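Local coordinates for protein fervidolysin (Fervidobacterium pennivorans, PDB 1R6V) that degrades keratin into peptides as a calcium-binding subtilisin-like serine protease, allowing its bacterium to grow on native feathers, at residues Glu139-Val143 against Leu430-Asp434; Glu150-Ile156 against Ala392-Lys397; Phe554-Leu558 against Thr667-Gln671. The protein carries 1 engineered substitution. One frame throughout, in Å; residues are numbered along the deposited sequence.

Contact 1. Residues Glu139-Val143 against Leu430-Asp434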
loop_
_atom_site.group_PDB
_atom_site.type_symbol
_atom_site.label_atom_id
_atom_site.label_comp_id
_atom_site.label_asym_id
_atom_site.label_seq_id
_atom_site.Cartn_x
_atom_site.Cartn_y
_atom_site.Cartn_z
ATOM N N GLU A 139 -29.956 13.837 4.509
ATOM C CA GLU A 139 -31.168 13.189 5.000
ATOM C C GLU A 139 -30.952 11.678 5.086
ATOM O O GLU A 139 -31.337 11.033 6.063
ATOM C CB GLU A 139 -32.364 13.461 4.079
ATOM C CG GLU A 139 -33.679 13.043 4.732
ATOM C CD GLU A 139 -34.856 12.979 3.767
ATOM O OE1 GLU A 139 -34.789 13.615 2.698
ATOM O OE2 GLU A 139 -35.861 12.301 4.093
ATOM N N ALA A 140 -30.319 11.112 4.068
ATOM C CA ALA A 140 -30.093 9.683 4.041
ATOM C C ALA A 140 -29.249 9.174 5.205
ATOM O O ALA A 140 -29.494 8.078 5.702
ATOM C CB ALA A 140 -29.453 9.283 2.729
ATOM N N ILE A 141 -28.256 9.945 5.630
ATOM C CA ILE A 141 -27.426 9.476 6.735
ATOM C C ILE A 141 -27.983 9.831 8.107
ATOM O O ILE A 141 -27.373 9.517 9.125
ATOM C CB ILE A 141 -25.941 9.957 6.606
ATOM C CG1 ILE A 141 -25.846 11.488 6.640
ATOM C CG2 ILE A 141 -25.345 9.375 5.320
ATOM C CD1 ILE A 141 -24.400 12.041 6.635
ATOM N N GLY A 142 -29.145 10.476 8.139
ATOM C CA GLY A 142 -29.769 10.814 9.414
ATOM C C GLY A 142 -29.385 12.117 10.086
ATOM O O GLY A 142 -29.597 12.289 11.286
ATOM N N VAL A 143 -28.822 13.051 9.329
ATOM C CA VAL A 143 -28.446 14.327 9.902
ATOM C C VAL A 143 -29.683 15.175 10.217
ATOM O O VAL A 143 -30.644 15.187 9.453
ATOM C CB VAL A 143 -27.563 15.135 8.918
ATOM C CG1 VAL A 143 -27.408 16.562 9.410
ATOM C CG2 VAL A 143 -26.212 14.463 8.749
ATOM N N LEU A 430 -25.787 1.241 4.453
ATOM C CA LEU A 430 -25.745 2.696 4.442
ATOM C C LEU A 430 -25.270 3.249 5.782
ATOM O O LEU A 430 -25.827 2.919 6.830
ATOM C CB LEU A 430 -27.140 3.242 4.151
ATOM C CG LEU A 430 -27.378 4.734 4.375
ATOM C CD1 LEU A 430 -26.540 5.553 3.365
ATOM C CD2 LEU A 430 -28.876 5.045 4.203
ATOM N N VAL A 431 -24.254 4.111 5.755
ATOM C CA VAL A 431 -23.766 4.699 7.000
ATOM C C VAL A 431 -24.891 5.552 7.615
ATOM O O VAL A 431 -25.595 6.279 6.914
ATOM C CB VAL A 431 -22.491 5.573 6.739
ATOM C CG1 VAL A 431 -22.849 6.805 5.914
ATOM C CG2 VAL A 431 -21.840 5.974 8.070
ATOM N N LYS A 432 -25.058 5.452 8.932
ATOM C CA LYS A 432 -26.087 6.197 9.640
ATOM C C LYS A 432 -25.486 6.970 10.807
ATOM O O LYS A 432 -25.115 6.389 11.834
ATOM C CB LYS A 432 -27.170 5.237 10.141
ATOM C CG LYS A 432 -28.113 4.767 9.039
ATOM C CD LYS A 432 -28.999 5.927 8.634
ATOM C CE LYS A 432 -30.134 5.477 7.755
ATOM N NZ LYS A 432 -30.953 6.655 7.373
ATOM N N LEU A 433 -25.398 8.282 10.637
ATOM C CA LEU A 433 -24.828 9.151 11.664
ATOM C C LEU A 433 -25.679 9.141 12.927
ATOM O O LEU A 433 -25.151 9.097 14.040
ATOM C CB LEU A 433 -24.729 10.598 11.157
ATOM C CG LEU A 433 -23.641 11.550 11.684
ATOM C CD1 LEU A 433 -24.148 12.974 11.563
ATOM C CD2 LEU A 433 -23.244 11.238 13.105
ATOM N N ASP A 434 -26.997 9.177 12.770
ATOM C CA ASP A 434 -27.828 9.203 13.957
ATOM C C ASP A 434 -27.679 7.944 14.807
ATOM O O ASP A 434 -27.507 8.046 16.027
ATOM C CB ASP A 434 -29.308 9.510 13.619
ATOM C CG ASP A 434 -29.921 8.564 12.585
ATOM O OD1 ASP A 434 -29.229 7.671 12.058
ATOM O OD2 ASP A 434 -31.134 8.731 12.290
HETATM O O HOH W 1 -32.052 11.169 12.507
#
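The carboxylate of Asp434 lies flat against the backbone of Gly142: Gly142 CA stands over one face of the group, 3.9 Å from Asp434 CG, and OD2 accepts from a water at 2.6 Å. That water also donates to Gly142 O and so bridges the two segments. Two further flat groups, the carbonyls of Ala140 and Ile141, receive donors from the other segment. Leu433 N reaches Ile141 O at 2.8 Å. Lys432 NZ comes to Ala140 O at 2.6 Å from a direction tilted 32° out of the plane of the Ala140 carbonyl, and Leu430 CD2 lies 3.4 Å from the same Ala140 O. The lysine gets there by bending at its second torsion (chi2 -71°), which folds the chain back over the end of helix 136-140. On the apolar side Ile141 CG2 lies alongside Val431 CG1 at 3.6 Å, and Leu433, also packed on Val390 and Val393 of helix 380-397, meets Val143. The geometry is that of one helix end meeting another in the subtilisin-like catalytic domain: a Schellman motif with Gly142 at positive phi closes 136-140, and Lys432 is the N-cap residue of 433-438. Carbonyls at a helix C-terminus thus find donors at a helix N-terminus, and the ammonium group probably polarises the Ala140 carbonyl.

Contact 2. Residues Glu150-Ile156 against Ala392-Lys397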
loop_
_atom_site.group_PDB
_atom_site.type_symbol
_atom_site.label_atom_id
_atom_site.label_comp_id
_atom_site.label_asym_id
_atom_site.label_seq_id
_atom_site.Cartn_x
_atom_site.Cartn_y
_atom_site.Cartn_z
ATOM N N GLU A 150 -25.931 18.152 19.572
ATOM C CA GLU A 150 -25.181 17.251 20.447
ATOM C C GLU A 150 -23.723 17.144 19.994
ATOM O O GLU A 150 -22.797 17.211 20.808
ATOM C CB GLU A 150 -25.825 15.853 20.482
ATOM C CG GLU A 150 -24.938 14.799 21.152
ATOM C CD GLU A 150 -25.578 13.429 21.271
ATOM O OE1 GLU A 150 -26.528 13.120 20.526
ATOM O OE2 GLU A 150 -25.107 12.638 22.112
ATOM N N ALA A 151 -23.526 16.987 18.688
ATOM C CA ALA A 151 -22.185 16.856 18.115
ATOM C C ALA A 151 -22.191 17.306 16.649
ATOM O O ALA A 151 -23.111 16.978 15.909
ATOM C CB ALA A 151 -21.730 15.404 18.210
ATOM N N SER A 152 -21.157 18.040 16.245
ATOM C CA SER A 152 -21.047 18.548 14.872
ATOM C C SER A 152 -19.604 18.554 14.336
ATOM O O SER A 152 -19.332 19.112 13.268
ATOM C CB SER A 152 -21.600 19.971 14.809
ATOM O OG SER A 152 -20.808 20.828 15.615
ATOM N N GLY A 153 -18.685 17.949 15.081
ATOM C CA GLY A 153 -17.293 17.909 14.648
ATOM C C GLY A 153 -16.405 18.978 15.271
ATOM O O GLY A 153 -15.274 19.174 14.847
ATOM N N THR A 154 -16.916 19.675 16.284
ATOM C CA THR A 154 -16.146 20.724 16.953
ATOM C C THR A 154 -14.740 20.281 17.369
ATOM O O THR A 154 -14.586 19.258 18.025
ATOM C CB THR A 154 -16.886 21.201 18.211
ATOM O OG1 THR A 154 -18.222 21.573 17.847
ATOM C CG2 THR A 154 -16.182 22.401 18.826
ATOM N N ASN A 155 -13.742 21.081 16.990
ATOM C CA ASN A 155 -12.318 20.852 17.288
ATOM C C ASN A 155 -11.664 19.703 16.521
ATOM O O ASN A 155 -10.486 19.410 16.741
ATOM C CB ASN A 155 -12.087 20.602 18.784
ATOM C CG ASN A 155 -12.598 21.747 19.656
ATOM O OD1 ASN A 155 -12.418 22.918 19.329
ATOM N ND2 ASN A 155 -13.208 21.404 20.777
ATOM N N ILE A 156 -12.411 19.045 15.644
ATOM C CA ILE A 156 -11.840 17.933 14.891
ATOM C C ILE A 156 -11.239 18.462 13.597
ATOM O O ILE A 156 -11.886 19.217 12.876
ATOM C CB ILE A 156 -12.921 16.850 14.563
ATOM C CG1 ILE A 156 -13.547 16.309 15.853
ATOM C CG2 ILE A 156 -12.281 15.701 13.766
ATOM C CD1 ILE A 156 -12.536 15.787 16.891
ATOM N N ALA A 392 -15.857 12.553 11.785
ATOM C CA ALA A 392 -15.513 13.774 12.503
ATOM C C ALA A 392 -16.514 14.076 13.619
ATOM O O ALA A 392 -16.117 14.498 14.707
ATOM C CB ALA A 392 -15.421 14.958 11.529
ATOM N N VAL A 393 -17.801 13.880 13.344
ATOM C CA VAL A 393 -18.839 14.116 14.360
ATOM C C VAL A 393 -18.661 13.101 15.503
ATOM O O VAL A 393 -18.707 13.456 16.688
ATOM C CB VAL A 393 -20.277 14.024 13.722
ATOM C CG1 VAL A 393 -21.367 14.196 14.802
ATOM C CG2 VAL A 393 -20.440 15.148 12.683
ATOM N N LEU A 394 -18.409 11.842 15.157
ATOM C CA LEU A 394 -18.212 10.812 16.177
ATOM C C LEU A 394 -17.002 11.075 17.060
ATOM O O LEU A 394 -17.037 10.785 18.260
ATOM C CB LEU A 394 -18.052 9.431 15.538
ATOM C CG LEU A 394 -19.264 8.905 14.757
ATOM C CD1 LEU A 394 -18.915 7.581 14.098
ATOM C CD2 LEU A 394 -20.458 8.715 15.708
ATOM N N LEU A 395 -15.933 11.611 16.480
ATOM C CA LEU A 395 -14.726 11.860 17.265
ATOM C C LEU A 395 -14.950 12.945 18.299
ATOM O O LEU A 395 -14.210 13.023 19.279
ATOM C CB LEU A 395 -13.548 12.194 16.346
ATOM C CG LEU A 395 -13.049 10.951 15.587
ATOM C CD1 LEU A 395 -12.019 11.363 14.562
ATOM C CD2 LEU A 395 -12.466 9.928 16.579
ATOM N N GLN A 396 -15.957 13.788 18.088
ATOM C CA GLN A 396 -16.263 14.811 19.082
ATOM C C GLN A 396 -16.918 14.126 20.275
ATOM O O GLN A 396 -16.587 14.408 21.432
ATOM C CB GLN A 396 -17.239 15.860 18.549
ATOM C CG GLN A 396 -17.647 16.863 19.632
ATOM C CD GLN A 396 -18.650 17.878 19.138
ATOM O OE1 GLN A 396 -18.828 18.052 17.934
ATOM N NE2 GLN A 396 -19.308 18.564 20.067
ATOM N N LYS A 397 -17.847 13.222 20.000
ATOM C CA LYS A 397 -18.550 12.535 21.074
ATOM C C LYS A 397 -17.753 11.439 21.773
ATOM O O LYS A 397 -17.953 11.192 22.963
ATOM C CB LYS A 397 -19.867 11.947 20.569
ATOM C CG LYS A 397 -20.662 11.251 21.678
ATOM C CD LYS A 397 -22.084 10.920 21.265
ATOM C CE LYS A 397 -22.857 10.296 22.433
ATOM N NZ LYS A 397 -24.267 9.974 22.077
#
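Ala151 and Ile156 press on Val393 and Ala392 at the point where, in the subtilisin-like alpha/beta fold, the loop from helix 145-150 to strand 157-162 runs past the later part of helix 380-397. The strand and the helix carry Asp162 and Ser381, the assigned charge-relay residues, so the contact joins the elements bearing them, away from the residues themselves. Packing is tightest on the buried side. Ile156 CG1 stands 3.3 Å from Ala392 O, its CG2 branch leans on the Ala392 methyl, and its side chain crosses that of Leu395 at about a right angle. Ala151 CB meets Val393 CG1 at 3.6 Å. Between these two points Gly153, at positive phi, brings its backbone within 3.6 Å of the helix (Gly153 CA to Ala392 O), and a type II turn from Gly153 to Ile156 leads on toward the strand.

The partly exposed side is polar and relies on long side chains. Gln396, extended with CG anti to its N (chi1 175°), sets OE1 in a cradle of three successive backbone N-H groups. Gly153 N lies 2.9 Å from Gln396 OE1, nearly in line with the C=O bond; Ser152 N and Thr154 N approach from opposite faces of the amide, Thr154 N at 3.0 Å from Gln396 OE1. Three donors on one oxygen should fix the amide's rotation and hold the loop's bend. Farther out the hold becomes a single salt bridge between extended chains at the rim: Lys397 NZ, which also donates to Leu437 O of helix 433-438, meets Glu150 OE2 at 2.8 Å on its syn side, 32° out of the carboxylate plane.

Contact 3. Residues Phe554-Leu558 against Thr667-Gln671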
loop_
_atom_site.group_PDB
_atom_site.type_symbol
_atom_site.label_atom_id
_atom_site.label_comp_id
_atom_site.label_asym_id
_atom_site.label_seq_id
_atom_site.Cartn_x
_atom_site.Cartn_y
_atom_site.Cartn_z
ATOM N N PHE A 554 8.874 -21.393 7.949
ATOM C CA PHE A 554 9.058 -22.056 6.669
ATOM C C PHE A 554 10.188 -23.079 6.792
ATOM O O PHE A 554 11.053 -22.967 7.664
ATOM C CB PHE A 554 9.433 -21.023 5.585
ATOM C CG PHE A 554 8.249 -20.336 4.939
ATOM C CD1 PHE A 554 6.944 -20.705 5.252
ATOM C CD2 PHE A 554 8.447 -19.350 3.978
ATOM C CE1 PHE A 554 5.853 -20.112 4.619
ATOM C CE2 PHE A 554 7.359 -18.751 3.336
ATOM C CZ PHE A 554 6.057 -19.133 3.656
ATOM N N ASN A 555 10.150 -24.084 5.925
ATOM C CA ASN A 555 11.193 -25.105 5.861
ATOM C C ASN A 555 11.317 -25.517 4.397
ATOM O O ASN A 555 10.417 -25.271 3.600
ATOM C CB ASN A 555 10.863 -26.332 6.734
ATOM C CG ASN A 555 9.553 -27.007 6.347
ATOM O OD1 ASN A 555 9.352 -27.404 5.207
ATOM N ND2 ASN A 555 8.658 -27.142 7.316
ATOM N N SER A 556 12.432 -26.145 4.046
ATOM C CA SER A 556 12.656 -26.576 2.672
ATOM C C SER A 556 13.629 -27.750 2.622
ATOM O O SER A 556 14.257 -28.100 3.622
ATOM C CB SER A 556 13.239 -25.422 1.850
ATOM O OG SER A 556 14.407 -24.915 2.477
ATOM N N THR A 557 13.739 -28.346 1.443
ATOM C CA THR A 557 14.664 -29.445 1.225
ATOM C C THR A 557 15.492 -29.083 0.005
ATOM O O THR A 557 14.988 -28.484 -0.947
ATOM C CB THR A 557 13.939 -30.786 0.971
ATOM O OG1 THR A 557 13.024 -30.650 -0.119
ATOM C CG2 THR A 557 13.188 -31.216 2.221
ATOM N N LEU A 558 16.769 -29.435 0.045
ATOM C CA LEU A 558 17.662 -29.142 -1.069
ATOM C C LEU A 558 18.744 -30.193 -1.149
ATOM O O LEU A 558 19.463 -30.420 -0.184
ATOM C CB LEU A 558 18.326 -27.775 -0.888
ATOM C CG LEU A 558 19.368 -27.381 -1.943
ATOM C CD1 LEU A 558 18.699 -27.278 -3.304
ATOM C CD2 LEU A 558 20.004 -26.047 -1.571
ATOM N N THR A 667 17.241 -20.109 -2.716
ATOM C CA THR A 667 16.605 -19.623 -1.497
ATOM C C THR A 667 15.990 -20.772 -0.703
ATOM O O THR A 667 15.084 -21.447 -1.185
ATOM C CB THR A 667 15.536 -18.570 -1.874
ATOM O OG1 THR A 667 16.162 -17.511 -2.613
ATOM C CG2 THR A 667 14.892 -17.966 -0.631
ATOM N N ILE A 668 16.501 -20.985 0.504
ATOM C CA ILE A 668 16.029 -22.063 1.367
ATOM C C ILE A 668 15.788 -21.589 2.799
ATOM O O ILE A 668 16.242 -20.510 3.203
ATOM C CB ILE A 668 17.018 -23.253 1.370
ATOM C CG1 ILE A 668 18.398 -22.806 1.855
ATOM C CG2 ILE A 668 17.084 -23.854 -0.023
ATOM C CD1 ILE A 668 19.195 -22.046 0.841
ATOM N N PHE A 669 15.080 -22.411 3.570
ATOM C CA PHE A 669 14.726 -22.043 4.934
ATOM C C PHE A 669 15.132 -23.029 6.026
ATOM O O PHE A 669 14.813 -22.832 7.199
ATOM C CB PHE A 669 13.216 -21.780 4.971
ATOM C CG PHE A 669 12.752 -20.862 3.871
ATOM C CD1 PHE A 669 12.329 -21.372 2.652
ATOM C CD2 PHE A 669 12.835 -19.483 4.025
ATOM C CE1 PHE A 669 12.005 -20.524 1.587
ATOM C CE2 PHE A 669 12.514 -18.622 2.967
ATOM C CZ PHE A 669 12.099 -19.142 1.746
ATOM N N GLY A 670 15.848 -24.079 5.642
ATOM C CA GLY A 670 16.293 -25.046 6.620
ATOM C C GLY A 670 15.217 -26.017 7.065
ATOM O O GLY A 670 14.181 -26.158 6.427
ATOM N N GLN A 671 15.475 -26.696 8.173
ATOM C CA GLN A 671 14.526 -27.662 8.688
ATOM C C GLN A 671 14.424 -27.497 10.197
ATOM O O GLN A 671 13.496 -28.017 10.817
ATOM C CB GLN A 671 14.997 -29.078 8.335
ATOM C CG GLN A 671 13.897 -30.124 8.286
ATOM C CD GLN A 671 13.131 -30.126 6.975
ATOM O OE1 GLN A 671 12.141 -30.843 6.829
ATOM N NE2 GLN A 671 13.588 -29.335 6.013
HETATM O O HOH W 2 11.001 -29.600 4.006
HETATM O O HOH W 3 16.733 -26.037 3.415
#
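Phe554 turns the edge of its ring to a face of Phe669 in an edge-to-face pair, with centroids 5.5 Å apart and planes at 74°. Its CB also sits off-centre over that ring, 4.2 Å from the Phe669 centroid, in a CH-pi contact. Other parts of the chain close in on the pair: Phe554 also touches Val502 of strand 496-505, and Phe669 touches Pro505 of that strand and the ring of Tyr17 from the propeptide. Next along, Asn555 lays its backbone against the other segment, Asn555 CA standing 3.2 Å from Gly670 O, while a water bridges Asn555 OD1 to Gln671 NE2 at the very end of the chain.

Ser556 makes two direct hydrogen bonds across the contact. Ser556 N donates to Gly670 O at 3.0 Å, and Ser556 OG accepts from Phe669 N at 2.8 Å, with an almost straight N-H...O angle of 175°. The first torsion of Ser556 (chi1 54°) tucks OG between its own N and carbonyl carbon, facing the N-H of Phe669, and a second water lies 2.7 Å from OG. Strand 666-669 belongs to the second beta-sandwich domain, and here the chain enters strand 558-562 of one sheet beside 666-669 of another; the Phe554 end lies against strand 496-505 of the neighbouring Ig-like domain. Thr557 N is bonded to Asn628 OD1. Leu558 then turns inward between the sheets, where its side chain crosses that of Ile668 at about a right angle, CD2 4.0 Å from Ile668 CG2, beside Leu627 and Ile605.

How the contacts relate
Contacts 1 and 2 belong to the catalytic domain and adjoin each other: Leu433 CD2 of contact 1 packs on Val393 CG1 of contact 2 at 3.9 Å, so helices 433-438 and 380-397 share one apolar patch. In sequence, the segments of contact 2 fall between those of contact 1. Contact 3 lies about 54 Å from contact 1, centre to centre, across the chain's centre. Contacts 1 and 3 are mostly buried, whereas contact 2 grades into a polar rim. Their chemistry follows the elements joined: helix-end carbonyls receiving donors in contact 1, a glutamine oxygen gathering loop N-H groups in contact 2, and aromatic and serine contacts in contact 3.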